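Local coordinates for protein uncharacterized esterase YxiM (Bacillus subtilis, PDB 2O14) that probably acts as a hydrolase of the GDSL lipolytic family, pairing a galactose-binding-like beta domain with an SGNH-type hydrolase domain, at residues D19-Y29 with A60-E68; Y38-Q47 with N77-P85. All coordinates share one frame; numbering follows the deposited sequence.

Contact 1. Residues D19-Y29 with A60-E68; sequences DFGSGSMEPGY and AGVKSDAVE. With MN (manganese (II) ion), chain B.
Asp19 and Asp65 meet through a manganese ion, each chelating it with both carboxylate oxygens, their planes turned 48° apart. Asp19, near the end of strand 15-20, lies 2.4 Å from the metal at OD1 and also rests its carboxylate carbon on CG1 of Val62. From Phe20, CB touches CG2 of Val67 at 3.8 Å. Gly21 follows where the chain passes closest to Ala66, CA atoms 4.0 Å apart, with the Asp65 carboxylate beside it. Beyond it the loop curls round the ion, and Ser24 offers its backbone O at 2.1 Å while its N donates to Asp65 OD2 (3.1 Å), coming from above the carboxylate plane. Glu26 N holds Asp19 OD2. The bent Glu26 side chain lays CG against Val62, and its OE2 takes the Ser24 hydroxyl (OG to OE2, 2.7 Å) and a metal-bound water that also bonds Gly61 O. Tyr29, at the end of the segment, makes a CH-pi contact: Val62 CG1 stands over the ring centre, 3.6 Å from the centroid. Two carboxylates, one carbonyl and two waters thus make a seven-coordinate site in the galactose-binding-like beta domain; the cation probably offsets repulsion between the aspartates and ties the loop to the start of strand 65-69.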
ATOM      1  N   ASP A  19      10.093  -2.632  22.136  1.00 23.77           N
ATOM      2  CA  ASP A  19       9.443  -3.934  22.266  1.00 23.73           C
ATOM      3  C   ASP A  19       8.175  -3.686  23.080  1.00 23.35           C
ATOM      4  O   ASP A  19       8.224  -3.552  24.298  1.00 23.70           O
ATOM      5  CB  ASP A  19      10.367  -4.927  22.991  1.00 21.07           C
ATOM      6  CG  ASP A  19       9.648  -6.202  23.416  1.00 21.95           C
ATOM      7  OD1 ASP A  19       8.620  -6.534  22.801  1.00 20.73           O
ATOM      8  OD2 ASP A  19      10.114  -6.881  24.360  1.00 22.83           O
ATOM      9  N   PHE A  20       7.044  -3.614  22.389  1.00 18.67           N
ATOM     10  CA  PHE A  20       5.756  -3.346  23.022  1.00 17.73           C
ATOM     11  C   PHE A  20       5.137  -4.546  23.726  1.00 18.29           C
ATOM     12  O   PHE A  20       5.161  -5.663  23.216  1.00 19.49           O
ATOM     13  CB  PHE A  20       4.791  -2.808  21.970  1.00 15.83           C
ATOM     14  CG  PHE A  20       5.211  -1.484  21.392  1.00 16.52           C
ATOM     15  CD1 PHE A  20       4.899  -0.290  22.050  1.00 14.38           C
ATOM     16  CD2 PHE A  20       5.940  -1.427  20.206  1.00 14.98           C
ATOM     17  CE1 PHE A  20       5.310   0.942  21.532  1.00 16.75           C
ATOM     18  CE2 PHE A  20       6.357  -0.198  19.676  1.00 16.03           C
ATOM     19  CZ  PHE A  20       6.039   0.988  20.343  1.00 14.25           C
ATOM     20  N   GLY A  21       4.566  -4.297  24.900  1.00 17.60           N
ATOM     21  CA  GLY A  21       3.943  -5.362  25.667  1.00 18.65           C
ATOM     22  C   GLY A  21       4.505  -5.430  27.074  1.00 18.83           C
ATOM     23  O   GLY A  21       5.505  -4.781  27.373  1.00 19.62           O
ATOM     24  N   SER A  22       3.877  -6.224  27.936  1.00 22.29           N
ATOM     25  CA  SER A  22       4.341  -6.349  29.316  1.00 25.11           C
ATOM     26  C   SER A  22       4.807  -7.751  29.713  1.00 24.52           C
ATOM     27  O   SER A  22       5.260  -7.952  30.833  1.00 28.29           O
ATOM     28  CB  SER A  22       3.235  -5.898  30.277  1.00 27.24           C
ATOM     29  OG  SER A  22       2.065  -6.684  30.105  1.00 27.97           O
ATOM     30  N   GLY A  23       4.703  -8.716  28.806  1.00 21.09           N
ATOM     31  CA  GLY A  23       5.099 -10.071  29.148  1.00 20.14           C
ATOM     32  C   GLY A  23       6.594 -10.305  29.275  1.00 20.45           C
ATOM     33  O   GLY A  23       7.072 -10.809  30.294  1.00 18.69           O
ATOM     34  N   SER A  24       7.329  -9.945  28.229  1.00 18.02           N
ATOM     35  CA  SER A  24       8.776 -10.117  28.198  1.00 19.88           C
ATOM     36  C   SER A  24       9.440  -8.911  27.521  1.00 19.32           C
ATOM     37  O   SER A  24       8.856  -8.284  26.634  1.00 21.30           O
ATOM     38  CB  SER A  24       9.115 -11.413  27.438  1.00 20.90           C
ATOM     39  OG  SER A  24      10.497 -11.735  27.503  1.00 22.66           O
HETATM   40  N   MSE A  25      10.650  -8.583  27.964  1.00 20.17           N
HETATM   41  CA  MSE A  25      11.418  -7.476  27.403  1.00 22.64           C
HETATM   42  C   MSE A  25      12.707  -8.070  26.838  1.00 20.55           C
HETATM   43  O   MSE A  25      13.522  -8.628  27.574  1.00 19.23           O
HETATM   44  CB  MSE A  25      11.733  -6.431  28.481  1.00 36.61           C
HETATM   45  CG  MSE A  25      10.539  -5.552  28.893  1.00 47.65           C
HETATM   46 SE   MSE A  25       9.116  -6.421  29.937  1.00 63.38          SE
HETATM   47  CE  MSE A  25       9.533  -5.712  31.697  1.00 57.31           C
ATOM     48  N   GLU A  26      12.883  -7.949  25.527  1.00 21.06           N
ATOM     49  CA  GLU A  26      14.051  -8.507  24.861  1.00 21.82           C
ATOM     50  C   GLU A  26      15.235  -7.549  24.797  1.00 21.25           C
ATOM     51  O   GLU A  26      15.065  -6.338  24.636  1.00 20.40           O
ATOM     52  CB  GLU A  26      13.679  -8.960  23.449  1.00 26.35           C
ATOM     53  CG  GLU A  26      12.407  -9.805  23.357  1.00 26.30           C
ATOM     54  CD  GLU A  26      12.288 -10.849  24.459  1.00 29.62           C
ATOM     55  OE1 GLU A  26      13.303 -11.495  24.806  1.00 29.12           O
ATOM     56  OE2 GLU A  26      11.163 -11.036  24.975  1.00 30.90           O
ATOM     57  N   PRO A  27      16.459  -8.086  24.913  1.00 22.61           N
ATOM     58  CA  PRO A  27      17.670  -7.264  24.869  1.00 22.19           C
ATOM     59  C   PRO A  27      17.802  -6.469  23.578  1.00 21.69           C
ATOM     60  O   PRO A  27      17.436  -6.943  22.505  1.00 21.28           O
ATOM     61  CB  PRO A  27      18.788  -8.288  25.056  1.00 20.31           C
ATOM     62  CG  PRO A  27      18.209  -9.531  24.469  1.00 19.63           C
ATOM     63  CD  PRO A  27      16.800  -9.518  24.992  1.00 20.26           C
ATOM     64  N   GLY A  28      18.319  -5.250  23.699  1.00 25.73           N
ATOM     65  CA  GLY A  28      18.492  -4.393  22.539  1.00 26.05           C
ATOM     66  C   GLY A  28      17.229  -3.605  22.246  1.00 26.80           C
ATOM     67  O   GLY A  28      17.202  -2.767  21.347  1.00 28.33           O
ATOM     68  N   TYR A  29      16.180  -3.869  23.013  1.00 20.49           N
ATOM     69  CA  TYR A  29      14.905  -3.190  22.827  1.00 19.59           C
ATOM     70  C   TYR A  29      14.474  -2.483  24.093  1.00 18.70           C
ATOM     71  O   TYR A  29      14.736  -2.956  25.197  1.00 17.64           O
ATOM     72  CB  TYR A  29      13.810  -4.198  22.471  1.00 23.68           C
ATOM     73  CG  TYR A  29      13.826  -4.709  21.055  1.00 23.71           C
ATOM     74  CD1 TYR A  29      13.010  -4.136  20.084  1.00 25.43           C
ATOM     75  CD2 TYR A  29      14.626  -5.791  20.692  1.00 24.44           C
ATOM     76  CE1 TYR A  29      12.983  -4.630  18.781  1.00 25.87           C
ATOM     77  CE2 TYR A  29      14.610  -6.294  19.394  1.00 25.83           C
ATOM     78  CZ  TYR A  29      13.783  -5.708  18.444  1.00 26.88           C
ATOM     79  OH  TYR A  29      13.751  -6.199  17.162  1.00 29.34           O
ATOM     80  N   ALA A  60       7.547 -15.337  18.667  1.00 27.01           N
ATOM     81  CA  ALA A  60       8.730 -15.462  19.515  1.00 28.46           C
ATOM     82  C   ALA A  60       9.383 -14.099  19.698  1.00 27.10           C
ATOM     83  O   ALA A  60       9.155 -13.187  18.907  1.00 26.81           O
ATOM     84  CB  ALA A  60       9.726 -16.431  18.878  1.00 35.52           C
ATOM     85  N   GLY A  61      10.195 -13.971  20.745  1.00 27.56           N
ATOM     86  CA  GLY A  61      10.879 -12.717  21.010  1.00 26.26           C
ATOM     87  C   GLY A  61       9.916 -11.561  21.191  1.00 24.05           C
ATOM     88  O   GLY A  61       8.895 -11.697  21.864  1.00 23.35           O
ATOM     89  N   VAL A  62      10.227 -10.422  20.587  1.00 18.88           N
ATOM     90  CA  VAL A  62       9.364  -9.252  20.709  1.00 16.95           C
ATOM     91  C   VAL A  62       7.953  -9.501  20.173  1.00 17.75           C
ATOM     92  O   VAL A  62       7.044  -8.710  20.414  1.00 17.73           O
ATOM     93  CB  VAL A  62       9.983  -8.032  19.994  1.00 16.31           C
ATOM     94  CG1 VAL A  62      11.295  -7.658  20.670  1.00 14.53           C
ATOM     95  CG2 VAL A  62      10.211  -8.337  18.525  1.00 14.99           C
ATOM     96  N   LYS A  63       7.770 -10.612  19.466  1.00 19.69           N
ATOM     97  CA  LYS A  63       6.470 -10.964  18.900  1.00 19.70           C
ATOM     98  C   LYS A  63       5.603 -11.757  19.879  1.00 20.59           C
ATOM     99  O   LYS A  63       4.470 -12.124  19.558  1.00 19.66           O
ATOM    100  CB  LYS A  63       6.661 -11.776  17.614  1.00 16.77           C
ATOM    101  CG  LYS A  63       7.343 -10.998  16.506  1.00 19.96           C
ATOM    102  CD  LYS A  63       7.394 -11.808  15.226  1.00 23.13           C
ATOM    103  CE  LYS A  63       8.086 -11.048  14.118  1.00 22.66           C
ATOM    104  NZ  LYS A  63       8.106 -11.857  12.866  1.00 29.61           N
ATOM    105  N   SER A  64       6.137 -12.010  21.070  1.00 18.05           N
ATOM    106  CA  SER A  64       5.414 -12.755  22.096  1.00 17.02           C
ATOM    107  C   SER A  64       4.403 -11.874  22.836  1.00 16.21           C
ATOM    108  O   SER A  64       3.528 -12.376  23.538  1.00 14.42           O
ATOM    109  CB  SER A  64       6.399 -13.334  23.113  1.00 17.57           C
ATOM    110  OG  SER A  64       6.950 -12.289  23.899  1.00 19.39           O
ATOM    111  N   ASP A  65       4.537 -10.559  22.701  1.00 14.14           N
ATOM    112  CA  ASP A  65       3.610  -9.650  23.369  1.00 13.71           C
ATOM    113  C   ASP A  65       3.387  -8.382  22.554  1.00 13.59           C
ATOM    114  O   ASP A  65       4.108  -8.125  21.588  1.00 12.98           O
ATOM    115  CB  ASP A  65       4.119  -9.302  24.775  1.00 13.80           C
ATOM    116  CG  ASP A  65       5.528  -8.725  24.773  1.00 13.92           C
ATOM    117  OD1 ASP A  65       6.110  -8.532  23.685  1.00 15.75           O
ATOM    118  OD2 ASP A  65       6.060  -8.459  25.869  1.00 16.95           O
ATOM    119  N   ALA A  66       2.392  -7.589  22.943  1.00 13.63           N
ATOM    120  CA  ALA A  66       2.084  -6.366  22.213  1.00 14.69           C
ATOM    121  C   ALA A  66       1.144  -5.451  22.977  1.00 14.01           C
ATOM    122  O   ALA A  66       0.741  -5.749  24.096  1.00 14.91           O
ATOM    123  CB  ALA A  66       1.455  -6.725  20.866  1.00 20.75           C
ATOM    124  N   VAL A  67       0.827  -4.317  22.361  1.00 16.29           N
ATOM    125  CA  VAL A  67      -0.120  -3.364  22.924  1.00 16.71           C
ATOM    126  C   VAL A  67      -1.230  -3.302  21.890  1.00 17.84           C
ATOM    127  O   VAL A  67      -0.976  -3.468  20.692  1.00 18.02           O
ATOM    128  CB  VAL A  67       0.473  -1.940  23.082  1.00 15.82           C
ATOM    129  CG1 VAL A  67       1.404  -1.884  24.291  1.00 16.79           C
ATOM    130  CG2 VAL A  67       1.207  -1.542  21.817  1.00 11.78           C
ATOM    131  N   GLU A  68      -2.456  -3.090  22.346  1.00 14.96           N
ATOM    132  CA  GLU A  68      -3.589  -2.993  21.437  1.00 15.99           C
ATOM    133  C   GLU A  68      -4.165  -1.580  21.452  1.00 15.44           C
ATOM    134  O   GLU A  68      -4.376  -0.998  22.516  1.00 15.57           O
ATOM    135  CB  GLU A  68      -4.683  -3.977  21.838  1.00 17.12           C
ATOM    136  CG  GLU A  68      -5.855  -3.970  20.889  1.00 19.04           C
ATOM    137  CD  GLU A  68      -6.906  -4.986  21.259  1.00 23.78           C
ATOM    138  OE1 GLU A  68      -6.617  -5.862  22.104  1.00 23.71           O
ATOM    139  OE2 GLU A  68      -8.017  -4.911  20.693  1.00 24.32           O
TER
HETATM  140 MN    MN B 376       8.052  -7.844  24.746  1.00 21.30          MN
HETATM  141  O   HOH W   1       1.808  -7.437  26.967  1.00 19.82           O
HETATM  142  O   HOH W   2       8.728  -9.798  24.122  1.00 16.86           O
HETATM  143  O   HOH W   3       9.329 -13.767  24.565  1.00 30.46           O
HETATM  144  O   HOH W   4       7.711  -5.705  25.640  1.00 15.25           O

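Contact 2. Residues Y38-Q47 with N77-P85; sequences YDRSKGYGFQ and NNTFNVDLP
Strands 44-46 and 80-83 run antiparallel at 163°, their axes 4.6 Å apart at closest, with Gly45 and Asn81 as the hydrogen-bonded pair between the non-hydrogen-bonded pairs Tyr44-Val82 and Phe46-Phe80. Reciprocal bonds join Gly45 and Asn81, and the pairing is extended by Asp83 N to Gly43 O and by Gln47 N to Thr79 O. On the face carrying Phe46 and Phe80, the two rings form an edge-to-face pair, centroids 5.5 Å apart and planes at 61°. The edge of Phe80 is directed at the face of Phe46, while Phe46 CE1 reaches Phe80 CB at 3.6 Å; the far end of the Phe80 ring, CZ, touches Tyr44 CB. The other face is polar. Tyr38, with CG anti to its own N (chi1 168°), sends its ring past Asn81 CB toward Asp83, where OH donates to the syn lone pair of OD2 at 2.6 Å. Ring and carboxylate planes are nearly perpendicular. The same hydroxyl accepts from Arg40 NE, its oxygen lying close to the guanidinium plane, and a water links Asp83 OD2 to Arg40 O. Farther along, Asn81 ND2 makes a weak bond to Gln47 OE1 (2.9 Å), the amides nearly coplanar, while Asn81 OD1 accepts Thr79 OG1 and a further bond from Asn133. The relay from Arg40 through the Tyr38 hydroxyl to Asp83 would probably polarise that hydroxyl and joins the loop before edge strand 44-46 to its neighbour, while the aromatic face is turned to the domain core.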
ATOM      1  N   TYR A  38       3.402   9.111  27.442  1.00 19.31           N
ATOM      2  CA  TYR A  38       4.464   9.877  26.798  1.00 19.38           C
ATOM      3  C   TYR A  38       5.147  10.756  27.841  1.00 21.45           C
ATOM      4  O   TYR A  38       4.487  11.554  28.514  1.00 19.50           O
ATOM      5  CB  TYR A  38       3.902  10.789  25.713  1.00 15.93           C
ATOM      6  CG  TYR A  38       4.909  11.801  25.241  1.00 15.38           C
ATOM      7  CD1 TYR A  38       5.982  11.417  24.438  1.00 16.51           C
ATOM      8  CD2 TYR A  38       4.827  13.135  25.641  1.00 15.67           C
ATOM      9  CE1 TYR A  38       6.955  12.332  24.048  1.00 17.66           C
ATOM     10  CE2 TYR A  38       5.797  14.064  25.258  1.00 15.55           C
ATOM     11  CZ  TYR A  38       6.855  13.658  24.462  1.00 18.72           C
ATOM     12  OH  TYR A  38       7.817  14.561  24.071  1.00 17.40           O
ATOM     13  N   ASP A  39       6.463  10.617  27.955  1.00 24.23           N
ATOM     14  CA  ASP A  39       7.252  11.391  28.910  1.00 26.54           C
ATOM     15  C   ASP A  39       8.364  12.074  28.119  1.00 26.36           C
ATOM     16  O   ASP A  39       9.267  11.409  27.612  1.00 25.91           O
ATOM     17  CB  ASP A  39       7.864  10.463  29.962  1.00 30.61           C
ATOM     18  CG  ASP A  39       8.573  11.220  31.067  1.00 35.33           C
ATOM     19  OD1 ASP A  39       9.258  12.221  30.760  1.00 36.12           O
ATOM     20  OD2 ASP A  39       8.457  10.811  32.244  1.00 35.25           O
ATOM     21  N   ARG A  40       8.308  13.397  28.019  1.00 20.91           N
ATOM     22  CA  ARG A  40       9.314  14.127  27.262  1.00 21.57           C
ATOM     23  C   ARG A  40      10.741  13.952  27.784  1.00 21.96           C
ATOM     24  O   ARG A  40      11.696  14.018  27.010  1.00 19.32           O
ATOM     25  CB  ARG A  40       8.954  15.611  27.199  1.00 27.09           C
ATOM     26  CG  ARG A  40       9.875  16.416  26.309  1.00 29.34           C
ATOM     27  CD  ARG A  40       9.249  17.745  25.924  1.00 31.66           C
ATOM     28  NE  ARG A  40       8.078  17.568  25.068  1.00 32.07           N
ATOM     29  CZ  ARG A  40       7.312  18.564  24.633  1.00 33.25           C
ATOM     30  NH1 ARG A  40       7.593  19.818  24.974  1.00 32.21           N
ATOM     31  NH2 ARG A  40       6.260  18.308  23.865  1.00 30.16           N
ATOM     32  N   SER A  41      10.894  13.721  29.084  1.00 28.61           N
ATOM     33  CA  SER A  41      12.230  13.526  29.641  1.00 30.73           C
ATOM     34  C   SER A  41      12.791  12.183  29.157  1.00 31.11           C
ATOM     35  O   SER A  41      14.010  11.994  29.097  1.00 32.19           O
ATOM     36  CB  SER A  41      12.200  13.567  31.176  1.00 33.95           C
ATOM     37  OG  SER A  41      11.575  12.416  31.722  1.00 38.17           O
ATOM     38  N   LYS A  42      11.896  11.257  28.814  1.00 28.16           N
ATOM     39  CA  LYS A  42      12.295   9.946  28.303  1.00 28.11           C
ATOM     40  C   LYS A  42      12.310   9.962  26.777  1.00 26.44           C
ATOM     41  O   LYS A  42      13.083   9.241  26.155  1.00 28.69           O
ATOM     42  CB  LYS A  42      11.338   8.851  28.780  1.00 30.49           C
ATOM     43  CG  LYS A  42      11.445   8.516  30.254  1.00 33.37           C
ATOM     44  CD  LYS A  42      10.484   7.401  30.620  1.00 36.00           C
ATOM     45  CE  LYS A  42      10.470   7.164  32.116  1.00 40.76           C
ATOM     46  NZ  LYS A  42       9.485   6.111  32.497  1.00 43.74           N
ATOM     47  N   GLY A  43      11.440  10.771  26.179  1.00 24.11           N
ATOM     48  CA  GLY A  43      11.398  10.866  24.729  1.00 21.47           C
ATOM     49  C   GLY A  43      10.418   9.958  24.006  1.00 20.49           C
ATOM     50  O   GLY A  43      10.418   9.906  22.776  1.00 21.87           O
ATOM     51  N   TYR A  44       9.573   9.247  24.743  1.00 17.86           N
ATOM     52  CA  TYR A  44       8.610   8.351  24.105  1.00 16.04           C
ATOM     53  C   TYR A  44       7.484   7.964  25.059  1.00 16.04           C
ATOM     54  O   TYR A  44       7.571   8.191  26.270  1.00 13.93           O
ATOM     55  CB  TYR A  44       9.313   7.078  23.633  1.00 21.93           C
ATOM     56  CG  TYR A  44       9.881   6.268  24.775  1.00 23.27           C
ATOM     57  CD1 TYR A  44      11.177   6.485  25.237  1.00 26.35           C
ATOM     58  CD2 TYR A  44       9.102   5.317  25.428  1.00 24.83           C
ATOM     59  CE1 TYR A  44      11.684   5.770  26.330  1.00 28.06           C
ATOM     60  CE2 TYR A  44       9.595   4.602  26.520  1.00 27.11           C
ATOM     61  CZ  TYR A  44      10.882   4.835  26.966  1.00 27.96           C
ATOM     62  OH  TYR A  44      11.346   4.152  28.067  1.00 31.29           O
ATOM     63  N   GLY A  45       6.440   7.348  24.511  1.00 16.21           N
ATOM     64  CA  GLY A  45       5.319   6.928  25.330  1.00 15.80           C
ATOM     65  C   GLY A  45       3.993   7.186  24.644  1.00 17.48           C
ATOM     66  O   GLY A  45       3.940   7.854  23.612  1.00 18.56           O
ATOM     67  N   PHE A  46       2.916   6.666  25.220  1.00 14.68           N
ATOM     68  CA  PHE A  46       1.595   6.842  24.643  1.00 16.56           C
ATOM     69  C   PHE A  46       0.921   8.145  25.053  1.00 16.23           C
ATOM     70  O   PHE A  46       0.921   8.526  26.224  1.00 16.52           O
ATOM     71  CB  PHE A  46       0.725   5.645  25.005  1.00 15.82           C
ATOM     72  CG  PHE A  46       1.194   4.368  24.386  1.00 15.66           C
ATOM     73  CD1 PHE A  46       0.993   4.123  23.032  1.00 15.17           C
ATOM     74  CD2 PHE A  46       1.863   3.416  25.149  1.00 16.59           C
ATOM     75  CE1 PHE A  46       1.452   2.945  22.447  1.00 14.70           C
ATOM     76  CE2 PHE A  46       2.327   2.234  24.573  1.00 15.98           C
ATOM     77  CZ  PHE A  46       2.119   2.001  23.220  1.00 14.35           C
ATOM     78  N   GLN A  47       0.342   8.822  24.068  1.00 17.30           N
ATOM     79  CA  GLN A  47      -0.326  10.099  24.281  1.00 17.49           C
ATOM     80  C   GLN A  47      -1.578   9.956  25.135  1.00 16.61           C
ATOM     81  O   GLN A  47      -1.855  10.804  25.980  1.00 16.71           O
ATOM     82  CB  GLN A  47      -0.682  10.725  22.929  1.00 28.67           C
ATOM     83  CG  GLN A  47      -1.242  12.138  23.028  1.00 34.09           C
ATOM     84  CD  GLN A  47      -0.314  13.075  23.790  1.00 38.66           C
ATOM     85  OE1 GLN A  47       0.862  13.212  23.451  1.00 43.24           O
ATOM     86  NE2 GLN A  47      -0.841  13.723  24.826  1.00 41.46           N
ATOM     87  N   ASN A  77      -5.819  10.503  18.510  1.00 16.73           N
ATOM     88  CA  ASN A  77      -4.739  10.993  19.351  1.00 19.00           C
ATOM     89  C   ASN A  77      -4.148   9.826  20.119  1.00 17.96           C
ATOM     90  O   ASN A  77      -3.174   9.991  20.852  1.00 17.60           O
ATOM     91  CB  ASN A  77      -5.256  12.042  20.342  1.00 38.93           C
ATOM     92  CG  ASN A  77      -5.391  13.412  19.714  1.00 44.44           C
ATOM     93  OD1 ASN A  77      -6.192  14.234  20.156  1.00 46.71           O
ATOM     94  ND2 ASN A  77      -4.592  13.670  18.679  1.00 46.14           N
ATOM     95  N   ASN A  78      -4.753   8.651  19.948  1.00 16.84           N
ATOM     96  CA  ASN A  78      -4.293   7.439  20.617  1.00 16.69           C
ATOM     97  C   ASN A  78      -3.035   6.908  19.928  1.00 15.71           C
ATOM     98  O   ASN A  78      -3.037   5.804  19.382  1.00 16.26           O
ATOM     99  CB  ASN A  78      -5.379   6.358  20.572  1.00 15.83           C
ATOM    100  CG  ASN A  78      -5.067   5.183  21.491  1.00 18.19           C
ATOM    101  OD1 ASN A  78      -5.481   4.049  21.236  1.00 20.20           O
ATOM    102  ND2 ASN A  78      -4.352   5.455  22.573  1.00 13.04           N
ATOM    103  N   THR A  79      -1.961   7.685  19.955  1.00 13.02           N
ATOM    104  CA  THR A  79      -0.721   7.261  19.305  1.00 12.68           C
ATOM    105  C   THR A  79       0.428   6.963  20.255  1.00 12.42           C
ATOM    106  O   THR A  79       0.374   7.254  21.448  1.00  9.07           O
ATOM    107  CB  THR A  79      -0.194   8.347  18.350  1.00 17.26           C
ATOM    108  OG1 THR A  79      -0.054   9.581  19.074  1.00 15.82           O
ATOM    109  CG2 THR A  79      -1.139   8.538  17.166  1.00 20.00           C
ATOM    110  N   PHE A  80       1.466   6.356  19.696  1.00 15.54           N
ATOM    111  CA  PHE A  80       2.693   6.095  20.424  1.00 16.94           C
ATOM    112  C   PHE A  80       3.553   7.232  19.887  1.00 14.93           C
ATOM    113  O   PHE A  80       3.686   7.370  18.669  1.00 15.84           O
ATOM    114  CB  PHE A  80       3.315   4.763  20.006  1.00 18.16           C
ATOM    115  CG  PHE A  80       4.757   4.617  20.413  1.00 17.99           C
ATOM    116  CD1 PHE A  80       5.105   4.478  21.755  1.00 19.19           C
ATOM    117  CD2 PHE A  80       5.767   4.637  19.456  1.00 18.86           C
ATOM    118  CE1 PHE A  80       6.439   4.360  22.136  1.00 17.60           C
ATOM    119  CE2 PHE A  80       7.104   4.522  19.824  1.00 19.45           C
ATOM    120  CZ  PHE A  80       7.441   4.383  21.167  1.00 20.91           C
ATOM    121  N   ASN A  81       4.116   8.048  20.766  1.00 13.60           N
ATOM    122  CA  ASN A  81       4.952   9.157  20.317  1.00 14.95           C
ATOM    123  C   ASN A  81       6.408   8.897  20.643  1.00 16.61           C
ATOM    124  O   ASN A  81       6.726   8.238  21.635  1.00 15.20           O
ATOM    125  CB  ASN A  81       4.558  10.468  20.999  1.00 23.88           C
ATOM    126  CG  ASN A  81       3.073  10.715  20.979  1.00 24.21           C
ATOM    127  OD1 ASN A  81       2.370  10.271  20.074  1.00 27.22           O
ATOM    128  ND2 ASN A  81       2.585  11.447  21.975  1.00 27.70           N
ATOM    129  N   VAL A  82       7.285   9.420  19.795  1.00 15.26           N
ATOM    130  CA  VAL A  82       8.713   9.297  20.003  1.00 19.21           C
ATOM    131  C   VAL A  82       9.389  10.544  19.443  1.00 20.34           C
ATOM    132  O   VAL A  82       9.273  10.853  18.256  1.00 20.67           O
ATOM    133  CB  VAL A  82       9.296   8.019  19.331  1.00 22.90           C
ATOM    134  CG1 VAL A  82       8.878   7.948  17.872  1.00 21.75           C
ATOM    135  CG2 VAL A  82      10.818   8.022  19.451  1.00 22.32           C
ATOM    136  N   ASP A  83      10.064  11.283  20.317  1.00 25.27           N
ATOM    137  CA  ASP A  83      10.762  12.489  19.898  1.00 27.67           C
ATOM    138  C   ASP A  83      11.988  12.073  19.096  1.00 27.41           C
ATOM    139  O   ASP A  83      12.726  11.174  19.503  1.00 29.17           O
ATOM    140  CB  ASP A  83      11.176  13.313  21.119  1.00 22.46           C
ATOM    141  CG  ASP A  83       9.988  13.763  21.942  1.00 23.08           C
ATOM    142  OD1 ASP A  83       8.993  14.207  21.339  1.00 24.29           O
ATOM    143  OD2 ASP A  83      10.049  13.685  23.185  1.00 22.90           O
ATOM    144  N   LEU A  84      12.196  12.728  17.958  1.00 22.19           N
ATOM    145  CA  LEU A  84      13.323  12.417  17.080  1.00 21.37           C
ATOM    146  C   LEU A  84      13.863  13.659  16.382  1.00 20.48           C
ATOM    147  O   LEU A  84      13.100  14.543  15.992  1.00 19.37           O
ATOM    148  CB  LEU A  84      12.886  11.438  15.985  1.00 21.88           C
ATOM    149  CG  LEU A  84      12.232  10.104  16.350  1.00 22.77           C
ATOM    150  CD1 LEU A  84      11.664   9.457  15.088  1.00 20.58           C
ATOM    151  CD2 LEU A  84      13.251   9.196  17.012  1.00 22.09           C
ATOM    152  N   PRO A  85      15.193  13.745  16.218  1.00 23.00           N
ATOM    153  CA  PRO A  85      15.738  14.919  15.530  1.00 22.87           C
ATOM    154  C   PRO A  85      15.116  14.893  14.137  1.00 22.79           C
ATOM    155  O   PRO A  85      14.877  13.815  13.593  1.00 21.71           O
ATOM    156  CB  PRO A  85      17.236  14.630  15.489  1.00 26.75           C
ATOM    157  CG  PRO A  85      17.458  13.825  16.749  1.00 28.19           C
ATOM    158  CD  PRO A  85      16.268  12.887  16.752  1.00 25.67           C
TER
HETATM  159  O   HOH W   5      12.290  14.094  24.506  1.00 20.32           O
HETATM  160  O   HOH W   6      13.276   9.478  21.837  1.00 37.92           O

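In the fold
Contacts 1 and 2 show how two sheets of one beta domain share a hydrophobic interior, one bearing a metal site and the other a polar outer face. Their centres lie 18 Å apart, and they meet through apolar side chains: Phe20 CE1 of contact 1 is 3.5 Å from Phe80 CD1 and 3.8 Å from Phe46 CZ of contact 2, and Val67 CG2 approaches Phe46 CZ at 3.9 Å. Phe20 and Phe80 pack edge-to-face. Their segments alternate along the chain, so the two pairings are interlaced. The Phe46 side chain is about 12 Å from the manganese ion. Both contacts lie in the galactose-binding-like region, away from the probable catalytic residues Ser171, Asp339 and His342.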